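Local coordinates for shikimate dehydrogenase (NADP(+)) (PDB 3U62), which probably catalyses the reversible NADPH-dependent reduction of 3-dehydroshikimate to shikimate on the pathway to chorismate and the aromatic amino acids, at residues T141-R144 with A145-D149; F225-Q228 with A229-N232. One frame throughout, in Å; residues are numbered along the deposited sequence.

Interaction 1: residues T141-R144 with A145-D149. With SO4 (sulfate ion), chain E; SO4 (sulfate ion), chain D.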
loop_
_atom_site.group_PDB
_atom_site.type_symbol
_atom_site.label_atom_id
_atom_site.label_comp_id
_atom_site.label_asym_id
_atom_site.label_seq_id
_atom_site.Cartn_x
_atom_site.Cartn_y
_atom_site.Cartn_z
ATOM N N THR A 141 -14.197 -10.120 -3.495
ATOM C CA THR A 141 -14.398 -10.565 -4.878
ATOM C C THR A 141 -13.761 -11.919 -5.178
ATOM O O THR A 141 -12.650 -12.214 -4.719
ATOM C CB THR A 141 -13.880 -9.524 -5.904
ATOM O OG1 THR A 141 -12.451 -9.437 -5.830
ATOM C CG2 THR A 141 -14.472 -8.147 -5.639
ATOM N N ILE A 142 -14.474 -12.729 -5.956
ATOM C CA ILE A 142 -14.015 -14.062 -6.339
ATOM C C ILE A 142 -12.761 -13.990 -7.204
ATOM O O ILE A 142 -11.820 -14.762 -7.006
ATOM C CB ILE A 142 -15.126 -14.853 -7.072
ATOM C CG1 ILE A 142 -16.332 -15.046 -6.139
ATOM C CG2 ILE A 142 -14.609 -16.215 -7.546
ATOM C CD1 ILE A 142 -17.604 -15.508 -6.834
ATOM N N GLU A 143 -12.757 -13.056 -8.150
ATOM C CA GLU A 143 -11.632 -12.860 -9.057
ATOM C C GLU A 143 -10.312 -12.650 -8.302
ATOM O O GLU A 143 -9.316 -13.311 -8.599
ATOM C CB GLU A 143 -11.942 -11.695 -10.007
ATOM C CG GLU A 143 -10.819 -11.296 -10.945
ATOM C CD GLU A 143 -9.938 -10.212 -10.359
ATOM O OE1 GLU A 143 -8.759 -10.498 -10.066
ATOM O OE2 GLU A 143 -10.429 -9.074 -10.186
ATOM N N ARG A 144 -10.319 -11.749 -7.321
ATOM C CA ARG A 144 -9.106 -11.422 -6.564
ATOM C C ARG A 144 -8.639 -12.559 -5.663
ATOM O O ARG A 144 -7.430 -12.725 -5.444
ATOM C CB ARG A 144 -9.295 -10.141 -5.754
ATOM C CG ARG A 144 -9.251 -8.888 -6.607
ATOM C CD ARG A 144 -9.489 -7.638 -5.793
ATOM N NE ARG A 144 -9.327 -6.448 -6.624
ATOM C CZ ARG A 144 -9.561 -5.202 -6.223
ATOM N NH1 ARG A 144 -9.977 -4.957 -4.986
ATOM N NH2 ARG A 144 -9.379 -4.194 -7.064
ATOM N N ALA A 145 -9.588 -13.332 -5.137
ATOM C CA ALA A 145 -9.265 -14.520 -4.352
ATOM C C ALA A 145 -8.553 -15.562 -5.214
ATOM O O ALA A 145 -7.662 -16.270 -4.733
ATOM C CB ALA A 145 -10.524 -15.111 -3.730
ATOM N N LYS A 146 -8.945 -15.645 -6.485
ATOM C CA LYS A 146 -8.350 -16.602 -7.418
ATOM C C LYS A 146 -6.974 -16.165 -7.934
ATOM O O LYS A 146 -6.222 -16.978 -8.477
ATOM C CB LYS A 146 -9.314 -16.917 -8.568
ATOM C CG LYS A 146 -10.482 -17.796 -8.136
ATOM C CD LYS A 146 -11.446 -18.089 -9.271
ATOM C CE LYS A 146 -12.540 -19.047 -8.807
ATOM N NZ LYS A 146 -13.561 -19.293 -9.872
ATOM N N ALA A 147 -6.652 -14.885 -7.751
ATOM C CA ALA A 147 -5.332 -14.361 -8.093
ATOM C C ALA A 147 -4.315 -14.596 -6.972
ATOM O O ALA A 147 -3.118 -14.364 -7.157
ATOM C CB ALA A 147 -5.425 -12.878 -8.435
ATOM N N LEU A 148 -4.796 -15.061 -5.819
ATOM C CA LEU A 148 -3.930 -15.319 -4.668
ATOM C C LEU A 148 -3.268 -16.686 -4.768
ATOM O O LEU A 148 -3.950 -17.718 -4.789
ATOM C CB LEU A 148 -4.721 -15.229 -3.359
ATOM C CG LEU A 148 -5.209 -13.860 -2.877
ATOM C CD1 LEU A 148 -6.151 -14.049 -1.689
ATOM C CD2 LEU A 148 -4.044 -12.949 -2.496
ATOM N N ASP A 149 -1.938 -16.687 -4.825
ATOM C CA ASP A 149 -1.167 -17.929 -4.872
ATOM C C ASP A 149 -0.381 -18.176 -3.586
ATOM O O ASP A 149 0.230 -19.235 -3.417
ATOM C CB ASP A 149 -0.220 -17.925 -6.076
ATOM C CG ASP A 149 -0.958 -17.951 -7.403
ATOM O OD1 ASP A 149 -2.068 -18.524 -7.474
ATOM O OD2 ASP A 149 -0.417 -17.402 -8.388
HETATM S S SO4 E . -11.299 -7.461 -2.482
HETATM O O1 SO4 E . -12.050 -6.469 -3.248
HETATM O O2 SO4 E . -11.475 -8.780 -3.090
HETATM O O3 SO4 E . -11.797 -7.494 -1.110
HETATM O O4 SO4 E . -9.883 -7.105 -2.476
HETATM S S SO4 D . -9.834 -1.244 -3.192
HETATM O O1 SO4 D . -10.540 -0.541 -4.261
HETATM O O2 SO4 D . -9.314 -2.516 -3.694
HETATM O O3 SO4 D . -10.753 -1.500 -2.086
HETATM O O4 SO4 D . -8.721 -0.425 -2.722
#
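T141 grips one sulfate oxygen twice, its backbone N and OG1 both giving hydrogen bonds to O2 of the chain E sulfate, while the same OG1 caps the helix that follows. This is the start of helix 142-146 in the beta-alpha-beta unit of a Rossmann-type domain, and N139 to R144 read NRTIER, matching the NRTxxR motif by which NADP-dependent shikimate dehydrogenases recognise the 2'-phosphate of the coenzyme; these residues are predicted to bind NADP(+) here. The chain E sulfate, probably from the crystallisation liquor, is consistent with that phosphate position; N139 ND2 and the backbone N of A116 and R140 also hydrogen-bond to it. With chi1 at 68°, T141 OG1 lies between the backbone N and the carbonyl carbon, where it can give to O2 of the chain E sulfate (3.0 Å) and, as N-cap, accept a weak bond from R144 N (3.5 Å). R144 runs extended from CG to NE and delivers NH1 between two anions: a short bond to O2 of the chain D sulfate (2.8 Å), met at the edge of the guanidinium and near its plane, and two weak ones to O1 and O4 of the chain E sulfate. A leucine in place of R144 would probably leave the chain D sulfate without this donor and the chain E sulfate with less positive charge beside it. The helix itself is short. T141 O accepts A145 N (3.3 Å), A147 N makes weak bonds to both E143 O and R144 O, and just beyond, L148 packs on A116 and I154. On the solvent side K146 N bonds I142 O (3.1 Å), and the two side chains lie alongside each other, pointing the same way, with I142 CG2 3.7 Å from K146 CE.

Interaction 2: residues F225-Q228 with A229-N232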
loop_
_atom_site.group_PDB
_atom_site.type_symbol
_atom_site.label_atom_id
_atom_site.label_comp_id
_atom_site.label_asym_id
_atom_site.label_seq_id
_atom_site.Cartn_x
_atom_site.Cartn_y
_atom_site.Cartn_z
ATOM N N PHE A 225 3.501 4.759 3.601
ATOM C CA PHE A 225 3.675 5.773 2.563
ATOM C C PHE A 225 5.074 6.386 2.601
ATOM O O PHE A 225 5.721 6.534 1.563
ATOM C CB PHE A 225 2.618 6.879 2.679
ATOM C CG PHE A 225 2.820 7.998 1.698
ATOM C CD1 PHE A 225 2.321 7.902 0.403
ATOM C CD2 PHE A 225 3.539 9.136 2.057
ATOM C CE1 PHE A 225 2.519 8.927 -0.517
ATOM C CE2 PHE A 225 3.745 10.165 1.145
ATOM C CZ PHE A 225 3.235 10.062 -0.145
ATOM N N TYR A 226 5.517 6.749 3.804
ATOM C CA TYR A 226 6.836 7.330 4.040
ATOM C C TYR A 226 7.943 6.430 3.499
ATOM O O TYR A 226 8.813 6.890 2.756
ATOM C CB TYR A 226 7.021 7.571 5.544
ATOM C CG TYR A 226 8.336 8.190 5.971
ATOM C CD1 TYR A 226 8.507 9.574 5.985
ATOM C CD2 TYR A 226 9.398 7.392 6.405
ATOM C CE1 TYR A 226 9.709 10.149 6.394
ATOM C CE2 TYR A 226 10.604 7.954 6.814
ATOM C CZ TYR A 226 10.751 9.333 6.808
ATOM O OH TYR A 226 11.941 9.894 7.213
ATOM N N TYR A 227 7.897 5.150 3.858
ATOM C CA TYR A 227 8.966 4.227 3.491
ATOM C C TYR A 227 8.919 3.746 2.040
ATOM O O TYR A 227 9.969 3.459 1.460
ATOM C CB TYR A 227 9.036 3.053 4.466
ATOM C CG TYR A 227 9.590 3.425 5.825
ATOM C CD1 TYR A 227 8.804 3.324 6.971
ATOM C CD2 TYR A 227 10.904 3.879 5.966
ATOM C CE1 TYR A 227 9.306 3.661 8.223
ATOM C CE2 TYR A 227 11.419 4.220 7.211
ATOM C CZ TYR A 227 10.615 4.106 8.335
ATOM O OH TYR A 227 11.120 4.445 9.568
ATOM N N GLN A 228 7.725 3.658 1.452
ATOM C CA GLN A 228 7.635 3.347 0.020
ATOM C C GLN A 228 8.172 4.505 -0.821
ATOM O O GLN A 228 8.827 4.281 -1.839
ATOM C CB GLN A 228 6.224 2.901 -0.417
ATOM C CG GLN A 228 5.113 3.951 -0.342
ATOM C CD GLN A 228 5.009 4.826 -1.585
ATOM O OE1 GLN A 228 5.158 4.355 -2.715
ATOM N NE2 GLN A 228 4.738 6.111 -1.376
ATOM N N ALA A 229 7.904 5.733 -0.376
ATOM C CA ALA A 229 8.421 6.936 -1.032
ATOM C C ALA A 229 9.946 6.973 -0.992
ATOM O O ALA A 229 10.587 7.329 -1.982
ATOM C CB ALA A 229 7.840 8.186 -0.391
ATOM N N MET A 230 10.510 6.605 0.158
ATOM C CA MET A 230 11.956 6.492 0.329
ATOM C C MET A 230 12.547 5.511 -0.682
ATOM O O MET A 230 13.541 5.819 -1.346
ATOM C CB MET A 230 12.285 6.048 1.756
ATOM C CG MET A 230 13.770 5.821 2.029
ATOM S SD MET A 230 14.094 5.145 3.670
ATOM C CE MET A 230 13.693 6.550 4.709
ATOM N N GLU A 231 11.926 4.338 -0.795
ATOM C CA GLU A 231 12.379 3.302 -1.719
ATOM C C GLU A 231 12.243 3.740 -3.181
ATOM O O GLU A 231 13.127 3.461 -3.994
ATOM C CB GLU A 231 11.628 1.989 -1.470
ATOM C CG GLU A 231 12.266 0.751 -2.107
ATOM C CD GLU A 231 13.524 0.269 -1.396
ATOM O OE1 GLU A 231 13.735 0.644 -0.207
ATOM O OE2 GLU A 231 14.308 -0.487 -2.038
ATOM N N ASN A 232 11.141 4.423 -3.501
ATOM C CA ASN A 232 10.927 4.988 -4.837
ATOM C C ASN A 232 12.077 5.892 -5.254
ATOM O O ASN A 232 12.608 5.769 -6.361
ATOM C CB ASN A 232 9.631 5.807 -4.893
ATOM C CG ASN A 232 8.384 4.965 -4.699
ATOM O OD1 ASN A 232 8.399 3.746 -4.870
ATOM N ND2 ASN A 232 7.287 5.624 -4.344
HETATM O O HOH W 1 12.441 2.635 2.313
#
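Helix 222-235, which brings F225 against S15 and Q228 against N83 at the predicted shikimate site, shows how side chains can reinforce a regular helix. Its i to i+4 backbone bonds run unbroken here, from A229 N on F225 O to N232 N on Q228 O. Q228 adds a bridge along one flank. Its CG lies between the backbone N and the carbonyl carbon (chi1 67°) and the chain bends at chi2 (86°), which folds the amide back along the helix. Q228 NE2 gives F225 O a hydrogen bond (3.1 Å), in the carbonyl plane and on a lone pair, and the same oxygen also accepts A229 N (3.0 Å). The other end of the same amide, OE1, takes a hydrogen bond from N232 ND2 at 3.0 Å. This donor stands above the carbonyl plane, with the two amides turned 75° apart. N232 is held further by T93 OG1 on its OD1 and by Y19 OH on its ND2.

A second cluster gathers around M230. Y226 places CD2 over the centre of one face of the Y227 ring, 3.7 Å above the plane. The CE methyl of M230 lies obliquely to both rings, 4.0 Å from Y226 CE2, while its SD sits at the edge of the Y227 ring, 5.4 Å from the centroid: a Met-aromatic contact. F244 closes in on this cluster from helix 241-248. The chemistry implies that the buried amide of Q228 has partners at both ends, which fixes which end is oxygen and which nitrogen and probably limits its rotation beside N83 of the predicted shikimate site.

In the fold
The two contacts illustrate how local helix contacts sit in different parts of one chain. Interaction 1 comes first along the sequence, on helix 142-146 between strands 135-139 and 153-156 at one margin of the parallel Rossmann-type sheet. Interaction 2 follows on helix 222-235, beyond the last strand of that sheet (217-219), where the chain turns back to pack against helices 15-26 and 94-101. The centres of interaction 1 and interaction 2 are about 27 Å apart, on opposite sides of the chain's centre. Between the nearest atoms of interaction 1 and interaction 2 there remain about 17 Å. Interaction 1 holds residues predicted to bind NADP(+), while interaction 2 borders the predicted shikimate site.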